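Sugar kinase (Agrobacterium tumefaciens, PDB 2RBC) probably phosphorylates a sugar or related carbohydrate at the expense of ATP, as a putative ribokinase-like member of the pfkB carbohydrate kinase family. Local coordinates at residues G117-L122 and D140-E145; A38-L43 and G95-R100. One frame throughout, in Å; residues are numbered along the deposited sequence.

Contact 1 (G117-L122 and D140-E145). With SO4 (sulfate ion), chain F.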
loop_
_atom_site.group_PDB
_atom_site.type_symbol
_atom_site.label_atom_id
_atom_site.label_comp_id
_atom_site.label_asym_id
_atom_site.label_seq_id
_atom_site.Cartn_x
_atom_site.Cartn_y
_atom_site.Cartn_z
ATOM N N GLY A 117 12.817 15.003 -6.988
ATOM C CA GLY A 117 11.430 15.477 -7.037
ATOM C C GLY A 117 10.350 14.564 -7.614
ATOM O O GLY A 117 9.164 14.930 -7.604
ATOM N N ALA A 118 10.722 13.396 -8.138
ATOM C CA ALA A 118 9.726 12.413 -8.551
ATOM C C ALA A 118 9.371 11.536 -7.348
ATOM O O ALA A 118 10.162 11.376 -6.404
ATOM C CB ALA A 118 10.242 11.545 -9.751
ATOM N N ARG A 119 8.171 10.978 -7.388
ATOM C CA ARG A 119 7.736 10.030 -6.406
ATOM C C ARG A 119 7.865 8.654 -6.999
ATOM O O ARG A 119 7.501 8.430 -8.156
ATOM C CB ARG A 119 6.295 10.302 -5.987
ATOM C CG ARG A 119 6.183 11.610 -5.195
ATOM C CD ARG A 119 4.728 11.982 -4.923
ATOM N NE ARG A 119 4.089 10.997 -4.065
ATOM C CZ ARG A 119 2.772 10.857 -3.883
ATOM N NH1 ARG A 119 1.891 11.650 -4.499
ATOM N NH2 ARG A 119 2.342 9.895 -3.075
ATOM N N SER A 120 8.382 7.731 -6.203
ATOM C CA SER A 120 8.564 6.355 -6.644
ATOM C C SER A 120 7.225 5.645 -6.851
ATOM O O SER A 120 6.256 5.902 -6.136
ATOM C CB SER A 120 9.356 5.560 -5.619
ATOM O OG SER A 120 10.640 6.084 -5.441
ATOM N N ALA A 121 7.208 4.711 -7.807
ATOM C CA ALA A 121 6.020 3.960 -8.146
ATOM C C ALA A 121 5.733 2.937 -7.064
ATOM O O ALA A 121 6.635 2.295 -6.522
ATOM C CB ALA A 121 6.183 3.250 -9.512
ATOM N N LEU A 122 4.453 2.778 -6.778
ATOM C CA LEU A 122 3.986 1.736 -5.867
ATOM C C LEU A 122 2.609 1.311 -6.331
ATOM O O LEU A 122 1.898 2.120 -6.965
ATOM C CB LEU A 122 3.973 2.267 -4.410
ATOM C CG LEU A 122 3.028 3.417 -4.058
ATOM C CD1 LEU A 122 1.596 2.931 -3.681
ATOM C CD2 LEU A 122 3.641 4.244 -2.927
ATOM N N ASP A 140 4.178 8.245 -11.074
ATOM C CA ASP A 140 4.525 9.633 -11.348
ATOM C C ASP A 140 5.359 9.723 -12.638
ATOM O O ASP A 140 6.509 9.310 -12.651
ATOM C CB ASP A 140 5.337 10.141 -10.157
ATOM C CG ASP A 140 5.740 11.587 -10.269
ATOM O OD1 ASP A 140 5.436 12.254 -11.296
ATOM O OD2 ASP A 140 6.373 12.052 -9.285
ATOM N N HIS A 141 4.797 10.290 -13.708
ATOM C CA HIS A 141 5.532 10.436 -14.989
ATOM C C HIS A 141 6.892 11.142 -14.843
ATOM O O HIS A 141 7.778 10.962 -15.651
ATOM C CB HIS A 141 4.687 11.203 -15.998
ATOM C CG HIS A 141 4.518 12.652 -15.638
ATOM N ND1 HIS A 141 3.422 13.127 -14.940
ATOM C CD2 HIS A 141 5.332 13.722 -15.830
ATOM C CE1 HIS A 141 3.558 14.428 -14.741
ATOM N NE2 HIS A 141 4.714 14.812 -15.260
ATOM N N ARG A 142 7.048 11.961 -13.818
ATOM C CA ARG A 142 8.311 12.668 -13.596
ATOM C C ARG A 142 9.482 11.727 -13.377
ATOM O O ARG A 142 10.634 12.130 -13.505
ATOM C CB ARG A 142 8.215 13.580 -12.401
ATOM C CG ARG A 142 7.240 14.746 -12.582
ATOM C CD ARG A 142 7.137 15.590 -11.314
ATOM N NE ARG A 142 6.671 14.816 -10.175
ATOM C CZ ARG A 142 6.268 15.332 -9.017
ATOM N NH1 ARG A 142 6.266 16.658 -8.819
ATOM N NH2 ARG A 142 5.861 14.515 -8.041
ATOM N N LEU A 143 9.199 10.474 -13.040
ATOM C CA LEU A 143 10.241 9.468 -12.937
ATOM C C LEU A 143 11.116 9.398 -14.213
ATOM O O LEU A 143 12.329 9.208 -14.137
ATOM C CB LEU A 143 9.610 8.103 -12.632
ATOM C CG LEU A 143 9.168 7.876 -11.179
ATOM C CD1 LEU A 143 8.358 6.597 -11.090
ATOM C CD2 LEU A 143 10.381 7.842 -10.274
ATOM N N HIS A 144 10.475 9.563 -15.363
ATOM C CA HIS A 144 11.054 9.238 -16.668
ATOM C C HIS A 144 11.104 10.432 -17.594
ATOM O O HIS A 144 11.108 10.271 -18.814
ATOM C CB HIS A 144 10.230 8.113 -17.319
ATOM C CG HIS A 144 10.220 6.854 -16.520
ATOM N ND1 HIS A 144 9.062 6.194 -16.181
ATOM C CD2 HIS A 144 11.223 6.184 -15.920
ATOM C CE1 HIS A 144 9.356 5.148 -15.439
ATOM N NE2 HIS A 144 10.664 5.115 -15.266
ATOM N N GLU A 145 11.181 11.627 -17.041
ATOM C CA GLU A 145 11.155 12.843 -17.856
ATOM C C GLU A 145 12.560 13.385 -18.194
ATOM O O GLU A 145 12.700 14.355 -18.955
ATOM C CB GLU A 145 10.340 13.928 -17.147
ATOM C CG GLU A 145 11.040 14.565 -15.949
ATOM C CD GLU A 145 10.192 15.648 -15.257
ATOM O OE1 GLU A 145 9.032 15.929 -15.706
ATOM O OE2 GLU A 145 10.698 16.218 -14.251
HETATM S S SO4 F . 4.206 16.197 -5.140
HETATM O O1 SO4 F . 3.341 15.240 -5.836
HETATM O O2 SO4 F . 4.413 17.393 -5.956
HETATM O O3 SO4 F . 3.579 16.585 -3.880
HETATM O O4 SO4 F . 5.497 15.577 -4.854
HETATM O O HOH W 1 5.419 7.022 -9.171
#
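An Asx turn at Asp140, at the exit of strand 133-138, binds the 117-122 segment, which runs into the neighbouring strand of the same sheet. The backbone N of Arg119 donates to Asp140 OD2 over 2.8 Å in a nearly straight bond (167°), meeting the oxygen on its anti side. With CG anti to the backbone N (chi1 -178°), the carboxylate reaches that N-H while OD1 accepts from the backbone N of Arg142 at 3.0 Å, closing the turn. Arg142 holds the carboxylate side-on through NE and NH2: NH2 lies 2.8 Å from Asp140 OD2 in a salt bridge, above the carboxylate plane, while NE donates to the syn lone pair of OD2 and weakly to OD1. Gly117 O sits over the centre of the Arg142 guanidinium face, 3.2 Å from CZ. Beside this polar cluster Ala118 CB packs 3.7 Å from Leu143 CD2. Water 1 links Arg119 O to Asp140 N, while the Arg119 guanidinium turns away to Val61 O of the second subunit. A sulfate, probably a crystallisation additive, lies at the edge of the Arg142 guanidinium with weak bonds to NH1 and NH2. Three N-H donors converge on Asp140 OD2, which fixes the carboxylate's rotation and probably favours its charged form.

Contact 2 (A38-L43 and G95-R100)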
loop_
_atom_site.group_PDB
_atom_site.type_symbol
_atom_site.label_atom_id
_atom_site.label_comp_id
_atom_site.label_asym_id
_atom_site.label_seq_id
_atom_site.Cartn_x
_atom_site.Cartn_y
_atom_site.Cartn_z
ATOM N N ALA A 38 10.217 -0.344 -11.971
ATOM C CA ALA A 38 10.696 -0.651 -10.618
ATOM C C ALA A 38 9.654 -0.070 -9.671
ATOM O O ALA A 38 9.571 1.174 -9.501
ATOM C CB ALA A 38 12.063 -0.035 -10.367
ATOM N N VAL A 39 8.843 -0.942 -9.080
ATOM C CA VAL A 39 7.573 -0.550 -8.400
ATOM C C VAL A 39 7.507 -1.321 -7.079
ATOM O O VAL A 39 7.778 -2.550 -7.071
ATOM C CB VAL A 39 6.293 -0.957 -9.231
ATOM C CG1 VAL A 39 4.988 -0.489 -8.563
ATOM C CG2 VAL A 39 6.352 -0.433 -10.662
ATOM N N LEU A 40 7.151 -0.628 -5.989
ATOM C CA LEU A 40 6.866 -1.317 -4.708
ATOM C C LEU A 40 5.423 -1.793 -4.675
ATOM O O LEU A 40 4.501 -1.005 -4.489
ATOM C CB LEU A 40 7.174 -0.447 -3.492
ATOM C CG LEU A 40 7.127 -1.157 -2.123
ATOM C CD1 LEU A 40 8.237 -2.198 -2.038
ATOM C CD2 LEU A 40 7.298 -0.120 -1.051
ATOM N N ASP A 41 5.240 -3.091 -4.878
ATOM C CA ASP A 41 3.932 -3.710 -4.774
ATOM C C ASP A 41 3.633 -4.174 -3.359
ATOM O O ASP A 41 4.465 -4.818 -2.736
ATOM C CB ASP A 41 3.823 -4.955 -5.677
ATOM C CG ASP A 41 3.690 -4.626 -7.173
ATOM O OD1 ASP A 41 3.467 -3.458 -7.534
ATOM O OD2 ASP A 41 3.781 -5.592 -7.985
ATOM N N THR A 42 2.405 -3.906 -2.895
ATOM C CA THR A 42 1.852 -4.560 -1.735
ATOM C C THR A 42 0.704 -5.454 -2.180
ATOM O O THR A 42 -0.316 -4.977 -2.728
ATOM C CB THR A 42 1.433 -3.588 -0.657
ATOM O OG1 THR A 42 2.551 -2.774 -0.335
ATOM C CG2 THR A 42 1.017 -4.348 0.593
ATOM N N LEU A 43 0.913 -6.755 -1.959
ATOM C CA LEU A 43 0.033 -7.808 -2.420
ATOM C C LEU A 43 -0.738 -8.318 -1.226
ATOM O O LEU A 43 -0.142 -8.841 -0.294
ATOM C CB LEU A 43 0.828 -8.975 -3.046
ATOM C CG LEU A 43 1.916 -8.656 -4.079
ATOM C CD1 LEU A 43 2.499 -9.959 -4.593
ATOM C CD2 LEU A 43 1.352 -7.790 -5.210
ATOM N N GLY A 95 11.517 4.688 -2.652
ATOM C CA GLY A 95 12.689 4.473 -3.520
ATOM C C GLY A 95 13.822 3.720 -2.847
ATOM O O GLY A 95 14.454 2.801 -3.445
ATOM N N THR A 96 14.100 4.099 -1.605
ATOM C CA THR A 96 15.148 3.473 -0.808
ATOM C C THR A 96 14.817 1.993 -0.657
ATOM O O THR A 96 15.654 1.104 -0.779
ATOM C CB THR A 96 15.268 4.181 0.560
ATOM O OG1 THR A 96 15.584 5.564 0.339
ATOM C CG2 THR A 96 16.350 3.546 1.445
ATOM N N ARG A 97 13.551 1.735 -0.440
ATOM C CA ARG A 97 13.108 0.390 -0.250
ATOM C C ARG A 97 13.142 -0.466 -1.517
ATOM O O ARG A 97 13.504 -1.651 -1.473
ATOM C CB ARG A 97 11.719 0.485 0.265
ATOM C CG ARG A 97 11.163 -0.791 0.625
ATOM C CD ARG A 97 10.148 -0.641 1.722
ATOM N NE ARG A 97 9.751 -1.992 2.071
ATOM C CZ ARG A 97 8.635 -2.312 2.689
ATOM N NH1 ARG A 97 7.791 -1.368 3.052
ATOM N NH2 ARG A 97 8.399 -3.580 2.937
ATOM N N ILE A 98 12.755 0.131 -2.643
ATOM C CA ILE A 98 12.847 -0.530 -3.932
ATOM C C ILE A 98 14.302 -0.895 -4.234
ATOM O O ILE A 98 14.608 -2.026 -4.632
ATOM C CB ILE A 98 12.253 0.381 -5.073
ATOM C CG1 ILE A 98 10.738 0.519 -4.899
ATOM C CG2 ILE A 98 12.567 -0.168 -6.455
ATOM C CD1 ILE A 98 10.095 1.551 -5.843
ATOM N N LEU A 99 15.197 0.068 -4.084
ATOM C CA LEU A 99 16.604 -0.193 -4.366
ATOM C C LEU A 99 17.178 -1.309 -3.485
ATOM O O LEU A 99 17.944 -2.176 -3.954
ATOM C CB LEU A 99 17.439 1.079 -4.222
ATOM C CG LEU A 99 17.115 2.201 -5.208
ATOM C CD1 LEU A 99 17.757 3.524 -4.820
ATOM C CD2 LEU A 99 17.461 1.803 -6.642
ATOM N N ARG A 100 16.849 -1.269 -2.200
ATOM C CA ARG A 100 17.341 -2.261 -1.266
ATOM C C ARG A 100 16.822 -3.650 -1.577
ATOM O O ARG A 100 17.595 -4.598 -1.599
ATOM C CB ARG A 100 17.032 -1.840 0.172
ATOM C CG ARG A 100 17.226 -2.927 1.206
ATOM C CD ARG A 100 17.193 -2.345 2.589
ATOM N NE ARG A 100 16.607 -3.281 3.539
ATOM C CZ ARG A 100 16.381 -3.023 4.841
ATOM N NH1 ARG A 100 15.810 -3.960 5.606
ATOM N NH2 ARG A 100 16.708 -1.847 5.393
#
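Ile98 carries CG1 anti to its own carbonyl carbon (chi1 -68°), a shape that directs the longer branch from helix 93-104 onto the backbone at the start of strand 39-45. There CD1 rests 3.7 Å from Leu40 N and equally close to Ala38 O, lying against the main chain between these two atoms. The shorter branch turns to Ala38, with Ile98 CG2 lying 3.9 Å from Ala38 CB, while Leu40 CB packs against Ile98 CG1 at 4.0 Å. Both branches of Ile98 thus take part, one at Ala38 CB and the other at the backbone and CB of Leu40.

Leu40, its CG anti to the backbone N (chi1 -170°), sends its two methyl groups to the aliphatic part of Arg97. Leu40 CD2 approaches Arg97 CD to 4.0 Å and Leu40 CD1 lies near Arg97 CG; the two side chains cross at about a right angle. The Arg97 guanidinium continues past the leucine to Gln63 OE1 of the same chain, while NE forms a salt bridge with Glu93 of the second subunit. The hydrophobic stem thus belongs to the strand-helix packing, and the guanidinium bridges Gln63 of its own chain and Glu93 of the second subunit.

The segment axes pass 8.3 Å apart at 92°. This perpendicular packing joins a helix flanking the large, mainly parallel sheet to the small four-stranded sheet, the lid of a ribokinase-type fold, which in relatives helps to close the sugar site and mediates dimerisation.

Both segments of contact 2 precede contact 1 in the sequence, and the centres of the two contacts lie about 13 Å apart, in the same half of the molecule. The four-stranded sheet joins them: strands 39-45 and 121-127 are neighbours in it, linked by a probable hydrogen bond from Leu40 N to Ala121 O (3.0 Å). Helix 93-104 also meets both, since Ser120 packs on Gly95 and Ile98 CD1 approaches Ala121 O. Contact 1 thus ties the entry and exit of the hairpin 121-138, while contact 2 seats the adjacent strand on a helix of the larger domain. Both touch the second subunit, placing them where the small sheet, the main domain and the dimer interface converge.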